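Colicin B (Escherichia coli, PDB 1RH1) kills Escherichia coli and closely related bacteria by forming channels that depolarise the cytoplasmic membrane and so dissipate cellular energy. Local coordinates at residues S118-L128 and T179-M190; V143-I153 and N164-T172. All coordinates share one frame; numbering follows the deposited sequence.

Interaction 1: residues S118-L128 and T179-M190; sequences SRPAAVSFARL and TQYMAIIGGIPM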
loop_
_atom_site.group_PDB
_atom_site.type_symbol
_atom_site.label_atom_id
_atom_site.label_comp_id
_atom_site.label_asym_id
_atom_site.label_seq_id
_atom_site.Cartn_x
_atom_site.Cartn_y
_atom_site.Cartn_z
ATOM N N SER A 118 5.909 3.697 3.566
ATOM C CA SER A 118 5.703 2.834 2.410
ATOM C C SER A 118 4.781 3.478 1.393
ATOM O O SER A 118 4.158 2.806 0.562
ATOM C CB SER A 118 5.122 1.478 2.815
ATOM O OG SER A 118 3.708 1.531 2.933
ATOM N N ARG A 119 4.710 4.803 1.501
ATOM C CA ARG A 119 3.863 5.587 0.655
ATOM C C ARG A 119 4.597 6.851 0.306
ATOM O O ARG A 119 5.224 7.455 1.185
ATOM C CB ARG A 119 2.587 5.929 1.374
ATOM C CG ARG A 119 1.539 4.872 1.096
ATOM C CD ARG A 119 0.132 5.304 1.495
ATOM N NE ARG A 119 -0.164 6.592 0.901
ATOM C CZ ARG A 119 -0.732 6.748 -0.288
ATOM N NH1 ARG A 119 -1.111 5.730 -1.063
ATOM N NH2 ARG A 119 -0.831 7.992 -0.713
ATOM N N PRO A 120 4.512 7.301 -0.959
ATOM C CA PRO A 120 5.313 8.379 -1.486
ATOM C C PRO A 120 5.051 9.684 -0.742
ATOM O O PRO A 120 4.146 9.746 0.091
ATOM C CB PRO A 120 4.937 8.377 -2.931
ATOM C CG PRO A 120 3.484 8.098 -2.888
ATOM C CD PRO A 120 3.453 6.978 -1.896
ATOM N N ALA A 121 5.880 10.702 -0.941
ATOM C CA ALA A 121 5.696 11.981 -0.288
ATOM C C ALA A 121 5.468 13.005 -1.388
ATOM O O ALA A 121 5.976 12.847 -2.504
ATOM C CB ALA A 121 6.928 12.347 0.491
ATOM N N ALA A 122 4.723 14.076 -1.113
ATOM C CA ALA A 122 4.392 15.005 -2.162
ATOM C C ALA A 122 4.501 16.440 -1.752
ATOM O O ALA A 122 4.266 16.768 -0.598
ATOM C CB ALA A 122 2.972 14.769 -2.622
ATOM N N VAL A 123 4.888 17.286 -2.703
ATOM C CA VAL A 123 4.867 18.717 -2.526
ATOM C C VAL A 123 4.285 19.392 -3.783
ATOM O O VAL A 123 4.776 19.197 -4.887
ATOM C CB VAL A 123 6.304 19.226 -2.243
ATOM C CG1 VAL A 123 6.226 20.730 -1.993
ATOM C CG2 VAL A 123 6.918 18.613 -0.977
ATOM N N SER A 124 3.232 20.210 -3.697
ATOM C CA SER A 124 2.630 20.877 -4.852
ATOM C C SER A 124 3.463 21.941 -5.561
ATOM O O SER A 124 4.169 22.677 -4.883
ATOM C CB SER A 124 1.310 21.534 -4.436
ATOM O OG SER A 124 1.522 22.524 -3.436
ATOM N N PHE A 125 3.381 22.049 -6.898
ATOM C CA PHE A 125 4.033 23.126 -7.613
ATOM C C PHE A 125 3.058 24.036 -8.407
ATOM O O PHE A 125 3.380 25.157 -8.825
ATOM C CB PHE A 125 5.129 22.495 -8.496
ATOM C CG PHE A 125 4.767 21.541 -9.617
ATOM C CD1 PHE A 125 4.470 22.038 -10.886
ATOM C CD2 PHE A 125 4.721 20.172 -9.382
ATOM C CE1 PHE A 125 4.121 21.166 -11.904
ATOM C CE2 PHE A 125 4.370 19.314 -10.407
ATOM C CZ PHE A 125 4.069 19.814 -11.662
ATOM N N ALA A 126 1.797 23.597 -8.581
ATOM C CA ALA A 126 0.719 24.382 -9.193
ATOM C C ALA A 126 -0.612 23.893 -8.677
ATOM O O ALA A 126 -0.801 22.694 -8.476
ATOM C CB ALA A 126 0.634 24.229 -10.678
ATOM N N ARG A 127 -1.499 24.875 -8.450
ATOM C CA ARG A 127 -2.873 24.729 -7.949
ATOM C C ARG A 127 -3.862 24.931 -9.081
ATOM O O ARG A 127 -3.756 25.889 -9.836
ATOM C CB ARG A 127 -3.171 25.767 -6.874
ATOM C CG ARG A 127 -4.537 25.642 -6.198
ATOM C CD ARG A 127 -4.742 26.665 -5.094
ATOM N NE ARG A 127 -4.607 28.012 -5.625
ATOM C CZ ARG A 127 -5.660 28.771 -5.963
ATOM N NH1 ARG A 127 -6.910 28.330 -5.812
ATOM N NH2 ARG A 127 -5.469 29.963 -6.540
ATOM N N LEU A 128 -4.833 24.032 -9.191
ATOM C CA LEU A 128 -5.830 24.065 -10.247
ATOM C C LEU A 128 -7.282 24.490 -9.949
ATOM O O LEU A 128 -8.021 23.939 -9.113
ATOM C CB LEU A 128 -5.821 22.685 -10.886
ATOM C CG LEU A 128 -4.874 22.370 -12.021
ATOM C CD1 LEU A 128 -3.437 22.764 -11.764
ATOM C CD2 LEU A 128 -4.992 20.906 -12.219
ATOM N N THR A 179 -9.897 20.399 -3.560
ATOM C CA THR A 179 -9.313 21.170 -4.657
ATOM C C THR A 179 -8.103 20.402 -5.214
ATOM O O THR A 179 -7.253 19.949 -4.438
ATOM C CB THR A 179 -8.902 22.624 -4.178
ATOM O OG1 THR A 179 -7.508 22.802 -4.444
ATOM C CG2 THR A 179 -9.175 22.886 -2.709
ATOM N N GLN A 180 -8.020 20.231 -6.551
ATOM C CA GLN A 180 -6.949 19.463 -7.185
ATOM C C GLN A 180 -5.678 20.273 -7.396
ATOM O O GLN A 180 -5.686 21.389 -7.913
ATOM C CB GLN A 180 -7.451 18.912 -8.529
ATOM C CG GLN A 180 -6.494 18.205 -9.484
ATOM C CD GLN A 180 -7.116 18.021 -10.855
ATOM O OE1 GLN A 180 -7.458 16.925 -11.249
ATOM N NE2 GLN A 180 -7.331 19.041 -11.656
ATOM N N TYR A 181 -4.574 19.670 -6.955
ATOM C CA TYR A 181 -3.232 20.220 -7.066
ATOM C C TYR A 181 -2.354 19.483 -8.071
ATOM O O TYR A 181 -2.710 18.383 -8.477
ATOM C CB TYR A 181 -2.590 20.148 -5.716
ATOM C CG TYR A 181 -3.157 21.201 -4.806
ATOM C CD1 TYR A 181 -4.339 20.992 -4.104
ATOM C CD2 TYR A 181 -2.461 22.401 -4.684
ATOM C CE1 TYR A 181 -4.829 21.995 -3.278
ATOM C CE2 TYR A 181 -2.951 23.403 -3.853
ATOM C CZ TYR A 181 -4.129 23.184 -3.162
ATOM O OH TYR A 181 -4.605 24.188 -2.355
ATOM N N MET A 182 -1.242 20.053 -8.541
ATOM C CA MET A 182 -0.266 19.278 -9.290
ATOM C C MET A 182 1.008 19.282 -8.468
ATOM O O MET A 182 1.478 20.345 -8.061
ATOM C CB MET A 182 -0.040 19.892 -10.654
ATOM C CG MET A 182 -1.264 19.630 -11.516
ATOM S SD MET A 182 -0.839 18.927 -13.112
ATOM C CE MET A 182 -0.032 17.471 -12.531
ATOM N N ALA A 183 1.538 18.085 -8.195
ATOM C CA ALA A 183 2.642 17.886 -7.276
ATOM C C ALA A 183 3.786 17.042 -7.760
ATOM O O ALA A 183 3.667 16.371 -8.775
ATOM C CB ALA A 183 2.180 17.208 -6.034
ATOM N N ILE A 184 4.904 17.039 -7.021
ATOM C CA ILE A 184 6.021 16.157 -7.310
ATOM C C ILE A 184 6.089 15.096 -6.239
ATOM O O ILE A 184 6.297 15.387 -5.070
ATOM C CB ILE A 184 7.345 16.958 -7.377
ATOM C CG1 ILE A 184 8.475 15.976 -7.545
ATOM C CG2 ILE A 184 7.533 17.837 -6.160
ATOM C CD1 ILE A 184 9.830 16.662 -7.559
ATOM N N ILE A 185 5.888 13.842 -6.595
ATOM C CA ILE A 185 5.981 12.815 -5.592
ATOM C C ILE A 185 7.326 12.139 -5.609
ATOM O O ILE A 185 8.100 12.228 -6.547
ATOM C CB ILE A 185 4.852 11.793 -5.790
ATOM C CG1 ILE A 185 4.715 11.262 -7.186
ATOM C CG2 ILE A 185 3.586 12.527 -5.451
ATOM C CD1 ILE A 185 3.592 10.226 -7.379
ATOM N N GLY A 186 7.649 11.479 -4.523
ATOM C CA GLY A 186 8.908 10.777 -4.397
ATOM C C GLY A 186 9.000 10.088 -3.057
ATOM O O GLY A 186 8.028 10.066 -2.311
ATOM N N GLY A 187 10.148 9.487 -2.757
ATOM C CA GLY A 187 10.339 8.926 -1.432
ATOM C C GLY A 187 10.324 7.418 -1.319
ATOM O O GLY A 187 11.054 6.890 -0.487
ATOM N N ILE A 188 9.444 6.713 -2.038
ATOM C CA ILE A 188 9.468 5.255 -2.081
ATOM C C ILE A 188 9.940 4.825 -3.473
ATOM O O ILE A 188 10.084 5.624 -4.408
ATOM C CB ILE A 188 8.063 4.608 -1.797
ATOM C CG1 ILE A 188 6.989 4.971 -2.812
ATOM C CG2 ILE A 188 7.658 5.049 -0.407
ATOM C CD1 ILE A 188 5.609 4.370 -2.499
ATOM N N PRO A 189 10.280 3.559 -3.653
ATOM C CA PRO A 189 10.552 2.984 -4.951
ATOM C C PRO A 189 9.415 3.064 -5.969
ATOM O O PRO A 189 8.485 2.258 -5.994
ATOM C CB PRO A 189 10.989 1.588 -4.557
ATOM C CG PRO A 189 11.853 1.854 -3.373
ATOM C CD PRO A 189 10.858 2.704 -2.624
ATOM N N MET A 190 9.463 4.058 -6.832
ATOM C CA MET A 190 8.425 4.175 -7.835
ATOM C C MET A 190 8.970 3.706 -9.163
ATOM O O MET A 190 10.181 3.551 -9.343
ATOM C CB MET A 190 7.958 5.635 -7.927
ATOM C CG MET A 190 7.357 6.131 -6.621
ATOM S SD MET A 190 6.836 7.843 -6.631
ATOM C CE MET A 190 8.449 8.496 -6.837
#
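The Phe125 ring carries Met182 CB on one face, 4.2 Å from Phe125 CZ and offset toward the rim, and Met182 O lies over the same face; the backbone N of Ile184 lies in the ring plane at the edge, with Ala183 O nearby. Setting Phe125 CG between the backbone N and carbonyl carbon (chi1 64°) swings the ring back along 179-186. The Tyr181 ring meets its neighbours obliquely: its CE2 is 3.6 Å from Arg127 CG, and its CD2 lies near Ser124 CB. Guanidinium and ring planes stand 58° apart, and Arg127 NE pairs instead with Glu250. Leu128 CD1 packs on Met182 CG. At the other end, Ile188 CD1 comes within 3.4 Å of Pro120 CD. Backbone hydrogen bonds join the antiparallel strands, among them Ala121 N to Gly186 O (2.6 Å) and Met182 N to Ala126 O (2.7 Å). Helix 99-110 packs against Ala121, Val123 and Ile184. Met182 O takes two donors: Phe125 N at 2.8 Å and, weakly, Ala126 N. Phe125 and Ala126 thus both face Met182, shifting the register by one residue: a classic beta bulge in the antiparallel sheet to which strands 121-128 and 179-186 belong.

Interaction 2: residues V143-I153 and N164-T172; sequences VTQQLEQVTDI and NVPVKYRLT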
loop_
_atom_site.group_PDB
_atom_site.type_symbol
_atom_site.label_atom_id
_atom_site.label_comp_id
_atom_site.label_asym_id
_atom_site.label_seq_id
_atom_site.Cartn_x
_atom_site.Cartn_y
_atom_site.Cartn_z
ATOM N N VAL A 143 3.077 18.304 -18.457
ATOM C CA VAL A 143 4.309 18.759 -17.808
ATOM C C VAL A 143 5.418 17.872 -18.304
ATOM O O VAL A 143 5.266 16.667 -18.482
ATOM C CB VAL A 143 4.373 18.607 -16.278
ATOM C CG1 VAL A 143 5.090 19.827 -15.741
ATOM C CG2 VAL A 143 2.996 18.449 -15.646
ATOM N N THR A 144 6.576 18.474 -18.471
ATOM C CA THR A 144 7.702 17.773 -19.034
ATOM C C THR A 144 8.910 17.847 -18.136
ATOM O O THR A 144 9.062 18.777 -17.345
ATOM C CB THR A 144 7.826 18.425 -20.428
ATOM O OG1 THR A 144 7.203 17.419 -21.212
ATOM C CG2 THR A 144 9.185 18.789 -20.982
ATOM N N GLN A 145 9.731 16.801 -18.210
ATOM C CA GLN A 145 11.003 16.719 -17.504
ATOM C C GLN A 145 12.056 15.936 -18.282
ATOM O O GLN A 145 11.771 14.868 -18.829
ATOM C CB GLN A 145 10.884 16.010 -16.185
ATOM C CG GLN A 145 10.151 16.644 -15.043
ATOM C CD GLN A 145 10.957 17.679 -14.304
ATOM O OE1 GLN A 145 11.102 18.801 -14.766
ATOM N NE2 GLN A 145 11.476 17.329 -13.133
ATOM N N GLN A 146 13.298 16.421 -18.327
ATOM C CA GLN A 146 14.413 15.666 -18.892
ATOM C C GLN A 146 14.625 14.328 -18.156
ATOM O O GLN A 146 14.321 14.262 -16.959
ATOM C CB GLN A 146 15.660 16.511 -18.793
ATOM C CG GLN A 146 15.660 17.710 -19.719
ATOM C CD GLN A 146 16.699 18.744 -19.315
ATOM O OE1 GLN A 146 17.568 19.161 -20.085
ATOM N NE2 GLN A 146 16.596 19.197 -18.063
ATOM N N LEU A 147 15.147 13.263 -18.810
ATOM C CA LEU A 147 15.252 11.939 -18.196
ATOM C C LEU A 147 15.905 11.917 -16.826
ATOM O O LEU A 147 15.364 11.409 -15.836
ATOM C CB LEU A 147 16.047 10.973 -19.056
ATOM C CG LEU A 147 16.067 9.539 -18.516
ATOM C CD1 LEU A 147 14.751 8.876 -18.821
ATOM C CD2 LEU A 147 17.174 8.740 -19.141
ATOM N N GLU A 148 17.073 12.551 -16.811
ATOM C CA GLU A 148 17.875 12.641 -15.621
ATOM C C GLU A 148 17.199 13.369 -14.497
ATOM O O GLU A 148 17.505 12.997 -13.378
ATOM C CB GLU A 148 19.214 13.313 -15.924
ATOM C CG GLU A 148 19.259 14.573 -16.792
ATOM C CD GLU A 148 19.239 14.391 -18.323
ATOM O OE1 GLU A 148 19.193 15.413 -19.023
ATOM O OE2 GLU A 148 19.284 13.256 -18.826
ATOM N N GLN A 149 16.287 14.330 -14.692
ATOM C CA GLN A 149 15.610 14.964 -13.565
ATOM C C GLN A 149 14.630 14.050 -12.848
ATOM O O GLN A 149 14.283 14.360 -11.708
ATOM C CB GLN A 149 14.810 16.180 -13.977
ATOM C CG GLN A 149 15.612 17.349 -14.495
ATOM C CD GLN A 149 14.740 18.478 -15.049
ATOM O OE1 GLN A 149 14.231 18.451 -16.175
ATOM N NE2 GLN A 149 14.581 19.520 -14.234
ATOM N N VAL A 150 14.144 12.945 -13.444
ATOM C CA VAL A 150 13.214 12.047 -12.745
ATOM C C VAL A 150 13.813 10.697 -12.435
ATOM O O VAL A 150 13.197 9.931 -11.695
ATOM C CB VAL A 150 11.918 11.766 -13.536
ATOM C CG1 VAL A 150 11.323 13.096 -13.862
ATOM C CG2 VAL A 150 12.135 11.022 -14.829
ATOM N N THR A 151 14.984 10.382 -13.006
ATOM C CA THR A 151 15.639 9.108 -12.778
ATOM C C THR A 151 17.133 9.127 -13.080
ATOM O O THR A 151 17.586 9.892 -13.937
ATOM C CB THR A 151 14.894 8.065 -13.629
ATOM O OG1 THR A 151 15.483 6.810 -13.352
ATOM C CG2 THR A 151 14.936 8.372 -15.106
ATOM N N ASP A 152 17.884 8.282 -12.327
ATOM C CA ASP A 152 19.344 8.075 -12.477
ATOM C C ASP A 152 19.877 7.001 -13.437
ATOM O O ASP A 152 21.097 6.806 -13.562
ATOM C CB ASP A 152 19.986 7.786 -11.125
ATOM C CG ASP A 152 20.208 9.032 -10.288
ATOM O OD1 ASP A 152 20.374 8.879 -9.076
ATOM O OD2 ASP A 152 20.223 10.143 -10.838
ATOM N N ILE A 153 18.936 6.295 -14.102
ATOM C CA ILE A 153 19.184 5.277 -15.112
ATOM C C ILE A 153 19.545 6.024 -16.381
ATOM O O ILE A 153 18.878 6.982 -16.795
ATOM C CB ILE A 153 17.902 4.410 -15.285
ATOM C CG1 ILE A 153 17.801 3.544 -14.029
ATOM C CG2 ILE A 153 17.897 3.639 -16.602
ATOM C CD1 ILE A 153 17.204 2.147 -14.194
ATOM N N ASN A 164 8.425 -0.967 -17.524
ATOM C CA ASN A 164 8.554 0.098 -16.553
ATOM C C ASN A 164 9.993 0.323 -16.148
ATOM O O ASN A 164 10.741 -0.623 -15.900
ATOM C CB ASN A 164 7.737 -0.226 -15.322
ATOM C CG ASN A 164 6.226 -0.313 -15.535
ATOM O OD1 ASN A 164 5.529 -0.957 -14.756
ATOM N ND2 ASN A 164 5.612 0.286 -16.548
ATOM N N VAL A 165 10.395 1.588 -16.144
ATOM C CA VAL A 165 11.717 1.962 -15.693
ATOM C C VAL A 165 11.648 2.498 -14.260
ATOM O O VAL A 165 10.754 3.256 -13.896
ATOM C CB VAL A 165 12.279 2.995 -16.699
ATOM C CG1 VAL A 165 11.429 4.241 -16.800
ATOM C CG2 VAL A 165 13.665 3.400 -16.240
ATOM N N PRO A 166 12.556 2.089 -13.378
ATOM C CA PRO A 166 12.723 2.654 -12.047
ATOM C C PRO A 166 12.835 4.155 -12.029
ATOM O O PRO A 166 13.674 4.657 -12.756
ATOM C CB PRO A 166 13.936 1.961 -11.565
ATOM C CG PRO A 166 13.746 0.580 -12.116
ATOM C CD PRO A 166 13.316 0.853 -13.524
ATOM N N VAL A 167 12.012 4.915 -11.301
ATOM C CA VAL A 167 12.144 6.381 -11.236
ATOM C C VAL A 167 12.358 6.910 -9.818
ATOM O O VAL A 167 12.068 6.189 -8.846
ATOM C CB VAL A 167 10.893 7.129 -11.819
ATOM C CG1 VAL A 167 10.825 6.956 -13.315
ATOM C CG2 VAL A 167 9.619 6.584 -11.221
ATOM N N LYS A 168 12.871 8.145 -9.661
ATOM C CA LYS A 168 13.022 8.710 -8.318
ATOM C C LYS A 168 12.075 9.826 -7.915
ATOM O O LYS A 168 11.899 10.106 -6.730
ATOM C CB LYS A 168 14.424 9.260 -8.063
ATOM C CG LYS A 168 14.991 10.211 -9.062
ATOM C CD LYS A 168 16.327 10.719 -8.586
ATOM C CE LYS A 168 16.916 11.427 -9.794
ATOM N NZ LYS A 168 18.064 12.205 -9.396
ATOM N N TYR A 169 11.507 10.477 -8.924
ATOM C CA TYR A 169 10.585 11.581 -8.820
ATOM C C TYR A 169 9.563 11.319 -9.887
ATOM O O TYR A 169 9.838 10.683 -10.901
ATOM C CB TYR A 169 11.272 12.935 -9.103
ATOM C CG TYR A 169 12.137 13.346 -7.921
ATOM C CD1 TYR A 169 13.518 13.393 -8.029
ATOM C CD2 TYR A 169 11.545 13.590 -6.678
ATOM C CE1 TYR A 169 14.299 13.668 -6.893
ATOM C CE2 TYR A 169 12.312 13.862 -5.541
ATOM C CZ TYR A 169 13.696 13.896 -5.647
ATOM O OH TYR A 169 14.463 14.116 -4.511
ATOM N N ARG A 170 8.349 11.774 -9.613
ATOM C CA ARG A 170 7.252 11.720 -10.547
ATOM C C ARG A 170 6.454 12.991 -10.447
ATOM O O ARG A 170 6.390 13.645 -9.413
ATOM C CB ARG A 170 6.347 10.557 -10.250
ATOM C CG ARG A 170 6.907 9.255 -10.795
ATOM C CD ARG A 170 5.963 8.072 -10.607
ATOM N NE ARG A 170 4.751 8.230 -11.388
ATOM C CZ ARG A 170 3.524 7.998 -10.918
ATOM N NH1 ARG A 170 2.509 8.187 -11.732
ATOM N NH2 ARG A 170 3.258 7.589 -9.678
ATOM N N LEU A 171 5.869 13.391 -11.559
ATOM C CA LEU A 171 5.004 14.546 -11.594
ATOM C C LEU A 171 3.569 14.094 -11.866
ATOM O O LEU A 171 3.243 13.620 -12.946
ATOM C CB LEU A 171 5.556 15.462 -12.671
ATOM C CG LEU A 171 6.472 16.591 -12.288
ATOM C CD1 LEU A 171 7.586 16.151 -11.392
ATOM C CD2 LEU A 171 7.009 17.153 -13.551
ATOM N N THR A 172 2.686 14.147 -10.873
ATOM C CA THR A 172 1.272 13.771 -10.989
ATOM C C THR A 172 0.391 14.730 -10.210
ATOM O O THR A 172 0.834 15.841 -9.930
ATOM C CB THR A 172 0.964 12.364 -10.442
ATOM O OG1 THR A 172 1.517 12.269 -9.138
ATOM C CG2 THR A 172 1.495 11.285 -11.345
#
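Val150 O, at the end of the short, weakly bonded helix 147-150, receives two backbone donors from the corner of the other segment. Lys168 N makes the shorter bond, 2.7 Å to Val150 O with an N-H...O angle of 161°; Tyr169 N reaches the same Val150 O at 3.3 Å. Neither donor lies in the carbonyl plane: both are tilted out of it, Tyr169 N more so. Lys168 CG also sits close to this oxygen. Next along the chain, Thr151 OG1 donates to Pro166 O, 2.9 Å away and in the carbonyl plane; the hydroxyl is turned anti to its own backbone N (chi1 -177°), which carries it across to strand 163-167.

Beyond CG the Lys168 chain is extended, passing close to the Thr151 backbone N and ending crosswise at Asp152. There Lys168 NZ and Asp152 OD2 form a salt bridge of 3.3 Å, a weak hydrogen bond near the surface. Within 143-153, Gln149 OE1 accepts from both Gln146 N and Gln146 NE2, tying the helix to the end of strand 139-146.

Apolar contacts flank the polar centre. Leu171 CD2 lies 3.5 Å from Gln145 CG and 4.0 Å from Val143 CG1, with the side chains crossing at about a right angle; Ile153 CD1 meets the Pro166 ring at the other end. Leu171 N and O are bonded to Tyr282 OH and Ser284 OG, and Arg170 forms salt bridges with Asp267 and Asp17, the latter in the TonB box.

Val150 O and Pro166 O are therefore each matched by specific donors, so that a chain corner and a helix end are held together without regular strand pairing, whereas the long Lys168-Asp152 pair, whose Asp152 is exposed, probably contributes less.

Interactions 1 and 2 have centres about 13 Å apart. Along the chain the order is 118-128, 143-153, 164-172, 179-190, so the segments of interaction 2 fall between those of interaction 1. Strand 169-176 is followed directly by strand 179-186, and the two pair antiparallel: Ile185 N lies 2.9 Å from Arg170 O and Ala183 N 2.9 Å from Thr172 O, probable hydrogen bonds. The five-stranded antiparallel sheet thus runs from interaction 1 into interaction 2, while strands 163-167 and 189-201 pair in the mixed sheet. The corners at Lys168 and at Gly187-Ile188 therefore carry the chain between the two sheets, with helix 99-110 touching both contacts.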